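Local coordinates for protein GCN5-related N-acetyltransferase (Anabaena variabilis, PDB 2OZG) that binds coenzyme A and probably works as a GCN5-related N-acetyltransferase, possibly acetylating amino groups of aminoglycosides, at residues A[214-219]-A[243-248]; A[182-187]-A[231-236]. All coordinates share one frame; numbering follows the deposited sequence.

Contact 1: A[214-219]-A[243-248]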
ATOM      1  N   GLY A 214     -34.702  19.815  -3.163  1.00 34.31           N
ATOM      2  CA  GLY A 214     -33.795  18.729  -3.352  1.00 36.36           C
ATOM      3  C   GLY A 214     -33.707  17.910  -2.101  1.00 34.94           C
ATOM      4  O   GLY A 214     -34.396  18.194  -1.119  1.00 31.06           O
ATOM      5  N   TYR A 215     -32.837  16.895  -2.134  1.00 33.44           N
ATOM      6  CA  TYR A 215     -32.680  16.040  -0.983  1.00 33.07           C
ATOM      7  C   TYR A 215     -31.336  15.301  -1.026  1.00 33.35           C
ATOM      8  O   TYR A 215     -30.610  15.328  -2.063  1.00 30.14           O
ATOM      9  CB  TYR A 215     -33.904  15.093  -0.859  1.00 31.93           C
ATOM     10  CG  TYR A 215     -34.019  13.997  -1.924  1.00 26.52           C
ATOM     11  CD1 TYR A 215     -33.176  12.910  -1.911  1.00 28.70           C
ATOM     12  CD2 TYR A 215     -35.035  14.009  -2.878  1.00 31.15           C
ATOM     13  CE1 TYR A 215     -33.267  11.887  -2.898  1.00 34.15           C
ATOM     14  CE2 TYR A 215     -35.162  12.986  -3.806  1.00 28.67           C
ATOM     15  CZ  TYR A 215     -34.281  11.929  -3.822  1.00 34.21           C
ATOM     16  OH  TYR A 215     -34.477  10.913  -4.753  1.00 33.71           O
ATOM     17  N   ILE A 216     -30.950  14.748   0.124  1.00 31.81           N
ATOM     18  CA  ILE A 216     -29.733  13.917   0.211  1.00 33.03           C
ATOM     19  C   ILE A 216     -30.030  12.733   1.113  1.00 31.17           C
ATOM     20  O   ILE A 216     -30.601  12.893   2.212  1.00 30.30           O
ATOM     21  CB  ILE A 216     -28.516  14.677   0.809  1.00 30.94           C
ATOM     22  CG1 ILE A 216     -28.397  16.076   0.231  1.00 48.10           C
ATOM     23  CG2 ILE A 216     -27.249  13.877   0.616  1.00 32.92           C
ATOM     24  CD1 ILE A 216     -27.243  16.928   0.815  1.00 44.57           C
ATOM     25  N   ILE A 217     -29.624  11.549   0.641  1.00 31.32           N
ATOM     26  CA  ILE A 217     -29.744  10.293   1.369  1.00 29.78           C
ATOM     27  C   ILE A 217     -28.347   9.685   1.465  1.00 32.23           C
ATOM     28  O   ILE A 217     -27.691   9.507   0.434  1.00 33.23           O
ATOM     29  CB  ILE A 217     -30.643   9.287   0.671  1.00 28.41           C
ATOM     30  CG1 ILE A 217     -32.019   9.879   0.446  1.00 32.18           C
ATOM     31  CG2 ILE A 217     -30.725   8.014   1.553  1.00 37.71           C
ATOM     32  CD1 ILE A 217     -32.909   9.047  -0.452  1.00 33.44           C
ATOM     33  N   PHE A 218     -27.926   9.353   2.694  1.00 32.53           N
ATOM     34  CA  PHE A 218     -26.585   8.902   2.913  1.00 33.86           C
ATOM     35  C   PHE A 218     -26.388   8.027   4.115  1.00 30.18           C
ATOM     36  O   PHE A 218     -27.264   7.891   4.994  1.00 30.23           O
ATOM     37  CB  PHE A 218     -25.670  10.129   2.905  1.00 32.11           C
ATOM     38  CG  PHE A 218     -25.800  11.027   4.145  1.00 36.64           C
ATOM     39  CD1 PHE A 218     -25.062  10.743   5.289  1.00 37.40           C
ATOM     40  CD2 PHE A 218     -26.645  12.129   4.161  1.00 23.63           C
ATOM     41  CE1 PHE A 218     -25.185  11.507   6.443  1.00 34.93           C
ATOM     42  CE2 PHE A 218     -26.721  12.938   5.307  1.00 26.65           C
ATOM     43  CZ  PHE A 218     -25.970  12.610   6.438  1.00 24.50           C
ATOM     44  N   THR A 219     -25.236   7.382   4.132  1.00 31.12           N
ATOM     45  CA  THR A 219     -24.780   6.590   5.267  1.00 32.59           C
ATOM     46  C   THR A 219     -23.369   7.087   5.621  1.00 29.00           C
ATOM     47  O   THR A 219     -22.737   7.821   4.843  1.00 28.72           O
ATOM     48  CB  THR A 219     -24.695   5.057   4.972  1.00 35.30           C
ATOM     49  OG1 THR A 219     -23.841   4.830   3.854  1.00 32.14           O
ATOM     50  CG2 THR A 219     -26.060   4.450   4.703  1.00 38.68           C
ATOM     51  N   GLN A 243     -25.847  24.803  -3.923  1.00 38.95           N
ATOM     52  CA  GLN A 243     -24.990  25.477  -2.915  1.00 38.12           C
ATOM     53  C   GLN A 243     -25.215  24.920  -1.514  1.00 38.49           C
ATOM     54  O   GLN A 243     -24.282  24.755  -0.704  1.00 36.22           O
ATOM     55  CB  GLN A 243     -25.244  26.979  -2.886  1.00 40.37           C
ATOM     56  CG  GLN A 243     -24.885  27.720  -4.158  1.00 39.77           C
ATOM     57  CD  GLN A 243     -23.373  27.653  -4.579  1.00 62.61           C
ATOM     58  OE1 GLN A 243     -22.499  27.288  -3.787  1.00 61.10           O
ATOM     59  NE2 GLN A 243     -23.083  28.049  -5.838  1.00 59.88           N
ATOM     60  N   SER A 244     -26.469  24.628  -1.237  1.00 34.97           N
ATOM     61  CA  SER A 244     -26.900  24.102   0.054  1.00 34.85           C
ATOM     62  C   SER A 244     -26.386  22.684   0.276  1.00 34.85           C
ATOM     63  O   SER A 244     -25.947  22.323   1.346  1.00 32.42           O
ATOM     64  CB  SER A 244     -28.423  24.233   0.157  1.00 38.05           C
ATOM     65  OG  SER A 244     -28.830  25.626   0.248  1.00 38.67           O
ATOM     66  N   PHE A 245     -26.375  21.899  -0.792  1.00 36.07           N
ATOM     67  CA  PHE A 245     -25.833  20.560  -0.782  1.00 38.11           C
ATOM     68  C   PHE A 245     -24.359  20.564  -0.391  1.00 36.34           C
ATOM     69  O   PHE A 245     -23.947  19.905   0.559  1.00 36.08           O
ATOM     70  CB  PHE A 245     -26.028  20.044  -2.208  1.00 38.53           C
ATOM     71  CG  PHE A 245     -25.408  18.713  -2.520  1.00 41.63           C
ATOM     72  CD1 PHE A 245     -26.122  17.533  -2.341  1.00 39.28           C
ATOM     73  CD2 PHE A 245     -24.152  18.640  -3.155  1.00 30.94           C
ATOM     74  CE1 PHE A 245     -25.546  16.271  -2.728  1.00 36.91           C
ATOM     75  CE2 PHE A 245     -23.579  17.421  -3.488  1.00 38.70           C
ATOM     76  CZ  PHE A 245     -24.303  16.230  -3.299  1.00 40.67           C
ATOM     77  N   TRP A 246     -23.571  21.332  -1.126  1.00 36.63           N
ATOM     78  CA  TRP A 246     -22.159  21.419  -0.876  1.00 33.88           C
ATOM     79  C   TRP A 246     -21.877  21.998   0.471  1.00 30.56           C
ATOM     80  O   TRP A 246     -20.960  21.547   1.100  1.00 35.92           O
ATOM     81  CB  TRP A 246     -21.417  22.252  -1.918  1.00 37.54           C
ATOM     82  CG  TRP A 246     -21.150  21.535  -3.225  1.00 39.27           C
ATOM     83  CD1 TRP A 246     -21.531  21.941  -4.463  1.00 37.76           C
ATOM     84  CD2 TRP A 246     -20.452  20.289  -3.407  1.00 37.04           C
ATOM     85  NE1 TRP A 246     -21.124  21.020  -5.433  1.00 36.02           N
ATOM     86  CE2 TRP A 246     -20.474  19.994  -4.796  1.00 38.67           C
ATOM     87  CE3 TRP A 246     -19.860  19.371  -2.535  1.00 43.10           C
ATOM     88  CZ2 TRP A 246     -19.896  18.856  -5.314  1.00 34.78           C
ATOM     89  CZ3 TRP A 246     -19.260  18.211  -3.077  1.00 35.84           C
ATOM     90  CH2 TRP A 246     -19.300  17.963  -4.423  1.00 39.93           C
ATOM     91  N   THR A 247     -22.576  23.060   0.875  1.00 29.25           N
ATOM     92  CA  THR A 247     -22.388  23.636   2.214  1.00 29.32           C
ATOM     93  C   THR A 247     -22.612  22.589   3.303  1.00 31.34           C
ATOM     94  O   THR A 247     -21.818  22.449   4.235  1.00 31.50           O
ATOM     95  CB  THR A 247     -23.328  24.829   2.473  1.00 29.41           C
ATOM     96  OG1 THR A 247     -23.067  25.858   1.523  1.00 35.86           O
ATOM     97  CG2 THR A 247     -23.118  25.405   3.851  1.00 34.50           C
ATOM     98  N   PHE A 248     -23.683  21.813   3.164  1.00 35.52           N
ATOM     99  CA  PHE A 248     -24.013  20.814   4.168  1.00 33.66           C
ATOM    100  C   PHE A 248     -22.859  19.770   4.288  1.00 37.15           C
ATOM    101  O   PHE A 248     -22.339  19.464   5.362  1.00 33.11           O
ATOM    102  CB  PHE A 248     -25.341  20.223   3.754  1.00 37.09           C
ATOM    103  CG  PHE A 248     -25.842  19.078   4.629  1.00 33.96           C
ATOM    104  CD1 PHE A 248     -26.424  19.328   5.839  1.00 35.51           C
ATOM    105  CD2 PHE A 248     -25.740  17.772   4.193  1.00 32.27           C
ATOM    106  CE1 PHE A 248     -26.900  18.280   6.647  1.00 36.50           C
ATOM    107  CE2 PHE A 248     -26.192  16.708   5.006  1.00 35.79           C
ATOM    108  CZ  PHE A 248     -26.784  16.979   6.223  1.00 31.57           C
TER
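Ile216 pushes its terminal methyl between two phenylalanines one turn apart on the helix, Phe245 and Phe248. Its CD1 lies 3.4 Å from CD1 of Phe245 and 3.8 Å from CD2 of Phe248, meeting both rings obliquely. The reach comes from an extended chain: CD1 is anti to CA across the CB-CG1 bond (chi2 178°), so the isoleucine ends as a straight probe aimed at the helix. Both phenylalanines put CG anti to the backbone N, which sends their rings toward the strand on two sides of that methyl. Phe245 is also backed by its neighbour, for its CD2 sits 4.0 Å above the plane of the Trp246 ring, toward the rim. In the GNAT fold this is a helix laid over a sheet: helix 239-250 links the parallel strands 227-236 and 258-263, and its segment runs at 30° to strand segment 214-219, with the axes 9.7 Å apart. Alternation along the strand turns Tyr215 and Ile217 to the other face, against helix 165-177. Farther along, Phe218 and Phe248 approach from opposite directions, CE2 of Phe218 lying in the plane of the Phe248 ring at its edge, 3.8 Å from CE2 of Phe248. Gln29 and Pro89 of the second subunit pack on Phe218 and Phe248 respectively.

Contact 2: A[182-187]-A[231-236]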
ATOM      1  N   LEU A 182     -33.851   6.454 -14.259  1.00 33.51           N
ATOM      2  CA  LEU A 182     -34.931   5.479 -14.082  1.00 33.78           C
ATOM      3  C   LEU A 182     -36.237   6.097 -13.647  1.00 32.73           C
ATOM      4  O   LEU A 182     -36.225   7.119 -12.986  1.00 32.30           O
ATOM      5  CB  LEU A 182     -34.586   4.509 -12.977  1.00 33.48           C
ATOM      6  CG  LEU A 182     -33.387   3.587 -13.171  1.00 33.78           C
ATOM      7  CD1 LEU A 182     -33.304   2.576 -11.987  1.00 37.67           C
ATOM      8  CD2 LEU A 182     -33.452   2.888 -14.509  1.00 33.52           C
ATOM      9  N   ASP A 183     -37.344   5.504 -14.089  1.00 34.51           N
ATOM     10  CA  ASP A 183     -38.623   5.722 -13.383  1.00 36.54           C
ATOM     11  C   ASP A 183     -38.569   4.452 -12.532  1.00 34.73           C
ATOM     12  O   ASP A 183     -38.792   3.355 -13.005  1.00 30.29           O
ATOM     13  CB  ASP A 183     -39.855   5.824 -14.279  1.00 35.31           C
ATOM     14  CG  ASP A 183     -41.159   5.951 -13.465  1.00 38.56           C
ATOM     15  OD1 ASP A 183     -41.098   5.907 -12.226  1.00 35.16           O
ATOM     16  OD2 ASP A 183     -42.234   6.065 -14.061  1.00 41.68           O
ATOM     17  N   ARG A 184     -38.150   4.612 -11.285  1.00 35.44           N
ATOM     18  CA  ARG A 184     -37.846   3.483 -10.429  1.00 32.41           C
ATOM     19  C   ARG A 184     -38.934   2.453 -10.061  1.00 33.58           C
ATOM     20  O   ARG A 184     -40.031   2.783  -9.645  1.00 32.49           O
ATOM     21  CB  ARG A 184     -37.327   4.006  -9.093  1.00 32.96           C
ATOM     22  CG  ARG A 184     -35.943   4.589  -9.098  1.00 31.71           C
ATOM     23  CD  ARG A 184     -35.666   5.341  -7.786  1.00 32.66           C
ATOM     24  NE  ARG A 184     -34.275   5.831  -7.779  1.00 27.54           N
ATOM     25  CZ  ARG A 184     -33.748   6.676  -6.900  1.00 28.19           C
ATOM     26  NH1 ARG A 184     -34.484   7.171  -5.928  1.00 34.25           N
ATOM     27  NH2 ARG A 184     -32.467   7.033  -7.022  1.00 33.83           N
ATOM     28  N   HIS A 185     -38.537   1.200 -10.136  1.00 30.21           N
ATOM     29  CA  HIS A 185     -39.333   0.104  -9.644  1.00 29.23           C
ATOM     30  C   HIS A 185     -39.232   0.262  -8.129  1.00 32.48           C
ATOM     31  O   HIS A 185     -38.209   0.775  -7.604  1.00 31.95           O
ATOM     32  CB  HIS A 185     -38.702  -1.239 -10.071  1.00 29.16           C
ATOM     33  CG  HIS A 185     -39.522  -2.433  -9.767  1.00 28.34           C
ATOM     34  ND1 HIS A 185     -39.503  -3.068  -8.537  1.00 31.33           N
ATOM     35  CD2 HIS A 185     -40.367  -3.142 -10.545  1.00 28.37           C
ATOM     36  CE1 HIS A 185     -40.323  -4.098  -8.565  1.00 35.21           C
ATOM     37  NE2 HIS A 185     -40.853  -4.176  -9.775  1.00 31.18           N
ATOM     38  N   PRO A 186     -40.303  -0.101  -7.421  1.00 29.82           N
ATOM     39  CA  PRO A 186     -40.324  -0.111  -5.972  1.00 31.20           C
ATOM     40  C   PRO A 186     -39.077  -0.744  -5.310  1.00 34.19           C
ATOM     41  O   PRO A 186     -38.659  -0.298  -4.245  1.00 34.35           O
ATOM     42  CB  PRO A 186     -41.607  -0.868  -5.661  1.00 31.17           C
ATOM     43  CG  PRO A 186     -42.508  -0.554  -6.797  1.00 30.92           C
ATOM     44  CD  PRO A 186     -41.623  -0.395  -8.005  1.00 33.48           C
ATOM     45  N   ALA A 187     -38.462  -1.729  -5.957  1.00 34.12           N
ATOM     46  CA  ALA A 187     -37.299  -2.418  -5.411  1.00 32.64           C
ATOM     47  C   ALA A 187     -36.094  -1.521  -5.295  1.00 33.29           C
ATOM     48  O   ALA A 187     -35.214  -1.748  -4.437  1.00 32.61           O
ATOM     49  CB  ALA A 187     -36.940  -3.619  -6.329  1.00 34.96           C
ATOM     50  N   ILE A 231     -23.023   9.104  -0.150  1.00 31.97           N
ATOM     51  CA  ILE A 231     -24.288   9.604  -0.606  1.00 28.77           C
ATOM     52  C   ILE A 231     -24.866   8.593  -1.608  1.00 33.30           C
ATOM     53  O   ILE A 231     -24.309   8.390  -2.676  1.00 31.56           O
ATOM     54  CB  ILE A 231     -24.150  10.994  -1.245  1.00 30.86           C
ATOM     55  CG1 ILE A 231     -23.661  12.031  -0.212  1.00 34.66           C
ATOM     56  CG2 ILE A 231     -25.472  11.445  -1.821  1.00 31.85           C
ATOM     57  CD1 ILE A 231     -23.276  13.397  -0.791  1.00 34.38           C
ATOM     58  N   ARG A 232     -26.005   7.982  -1.288  1.00 34.06           N
ATOM     59  CA  ARG A 232     -26.587   6.983  -2.208  1.00 34.53           C
ATOM     60  C   ARG A 232     -27.612   7.551  -3.149  1.00 34.85           C
ATOM     61  O   ARG A 232     -27.849   6.963  -4.189  1.00 36.45           O
ATOM     62  CB  ARG A 232     -27.166   5.792  -1.478  1.00 36.42           C
ATOM     63  CG  ARG A 232     -28.073   6.136  -0.351  1.00 33.95           C
ATOM     64  CD  ARG A 232     -28.637   4.899   0.396  1.00 36.24           C
ATOM     65  NE  ARG A 232     -27.623   4.074   1.036  1.00 33.95           N
ATOM     66  CZ  ARG A 232     -27.899   2.909   1.638  1.00 33.65           C
ATOM     67  NH1 ARG A 232     -29.142   2.438   1.673  1.00 34.16           N
ATOM     68  NH2 ARG A 232     -26.957   2.214   2.200  1.00 42.99           N
ATOM     69  N   ASP A 233     -28.210   8.695  -2.826  1.00 34.72           N
ATOM     70  CA  ASP A 233     -29.149   9.311  -3.748  1.00 36.60           C
ATOM     71  C   ASP A 233     -29.204  10.781  -3.368  1.00 36.28           C
ATOM     72  O   ASP A 233     -29.006  11.132  -2.224  1.00 33.68           O
ATOM     73  CB  ASP A 233     -30.539   8.659  -3.616  1.00 39.58           C
ATOM     74  CG  ASP A 233     -31.495   9.048  -4.718  1.00 39.89           C
ATOM     75  OD1 ASP A 233     -31.023   9.481  -5.810  1.00 33.17           O
ATOM     76  OD2 ASP A 233     -32.733   8.854  -4.497  1.00 35.20           O
ATOM     77  N   TRP A 234     -29.389  11.637  -4.359  1.00 33.13           N
ATOM     78  CA  TRP A 234     -29.504  13.052  -4.100  1.00 34.81           C
ATOM     79  C   TRP A 234     -30.321  13.638  -5.236  1.00 34.65           C
ATOM     80  O   TRP A 234     -30.340  13.072  -6.343  1.00 31.09           O
ATOM     81  CB  TRP A 234     -28.122  13.736  -4.006  1.00 34.62           C
ATOM     82  CG  TRP A 234     -27.247  13.497  -5.277  1.00 33.19           C
ATOM     83  CD1 TRP A 234     -26.378  12.495  -5.453  1.00 34.26           C
ATOM     84  CD2 TRP A 234     -27.218  14.268  -6.488  1.00 33.60           C
ATOM     85  NE1 TRP A 234     -25.805  12.585  -6.666  1.00 33.98           N
ATOM     86  CE2 TRP A 234     -26.332  13.650  -7.339  1.00 37.99           C
ATOM     87  CE3 TRP A 234     -27.913  15.380  -6.946  1.00 34.65           C
ATOM     88  CZ2 TRP A 234     -26.076  14.120  -8.609  1.00 32.97           C
ATOM     89  CZ3 TRP A 234     -27.688  15.835  -8.181  1.00 35.99           C
ATOM     90  CH2 TRP A 234     -26.783  15.202  -9.035  1.00 36.74           C
ATOM     91  N   VAL A 235     -30.950  14.787  -4.938  1.00 29.99           N
ATOM     92  CA  VAL A 235     -31.644  15.585  -5.904  1.00 32.88           C
ATOM     93  C   VAL A 235     -31.343  17.080  -5.655  1.00 35.46           C
ATOM     94  O   VAL A 235     -31.343  17.543  -4.514  1.00 35.70           O
ATOM     95  CB  VAL A 235     -33.182  15.310  -5.923  1.00 34.12           C
ATOM     96  CG1 VAL A 235     -33.956  16.436  -6.613  1.00 32.87           C
ATOM     97  CG2 VAL A 235     -33.478  13.968  -6.581  1.00 30.31           C
ATOM     98  N   THR A 236     -31.040  17.811  -6.740  1.00 37.50           N
ATOM     99  CA  THR A 236     -30.816  19.280  -6.695  1.00 29.86           C
ATOM    100  C   THR A 236     -31.529  19.869  -7.907  1.00 35.82           C
ATOM    101  O   THR A 236     -31.119  19.642  -9.075  1.00 35.92           O
ATOM    102  CB  THR A 236     -29.318  19.681  -6.642  1.00 32.98           C
ATOM    103  OG1 THR A 236     -28.639  19.151  -7.767  1.00 35.33           O
ATOM    104  CG2 THR A 236     -28.666  19.090  -5.403  1.00 35.23           C
TER
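A buried Arg184–Asp233 salt bridge makes the whole cross-contact, and its two flat groups are skewed: the guanidinium and carboxylate planes stand 59° apart. Arg184 presents its end, giving NH1 to Asp233 OD2 at 2.8 Å and NH2 to Asp233 OD1 at 3.1 Å. Both oxygens lie near the guanidinium plane, yet the nitrogens come at them from above the carboxylate plane. The side chain, extended from CG to NE (chi3 176°), spans much of the 12.4 Å between the CA atoms of Arg184 and Asp233. The charge is shared further, since NH2 also bridges to Asp394, Tyr171 and Trp189 make cation-pi contacts with the guanidinium, and Tyr215 OH hydrogen-bonds to Asp233 OD2. A leucine in place of Arg184 would probably leave the buried carboxylate of Asp233 without its cationic mate and Asp394 short of a counter-charge. Just after the arginine, His185 N-caps helix 186-192, its ND1 accepting from Ala187 N at 3.1 Å. On the other side, Arg232 and Asp233 both sit opposite Ile217 in a classic beta bulge, in the strand that probably corresponds to beta4 of the GNAT fold, where such a bulge is characteristic.

How the contacts relate
Both contacts are buried and share the antiparallel hairpin of strands 211-222 and 227-236, with their four segments alternating along the chain. They use different faces of it. Contact 1 is purely apolar, helix 239-250 on one side of the sheet, its centre about 22 Å from the centre of the chain, and is partly covered by a second subunit. Contact 2 is ionic and lies more centrally in the chain, its centre about 10 Å from the chain's centre, where the segment 182-187 reaches the sheet through a single charged side chain. The centres of the two contacts are 14 Å apart, and Tyr215 joins them directly: it belongs to the strand of contact 1 but points away from its helix, and its OH hydrogen-bonds to Asp233 OD2 of contact 2.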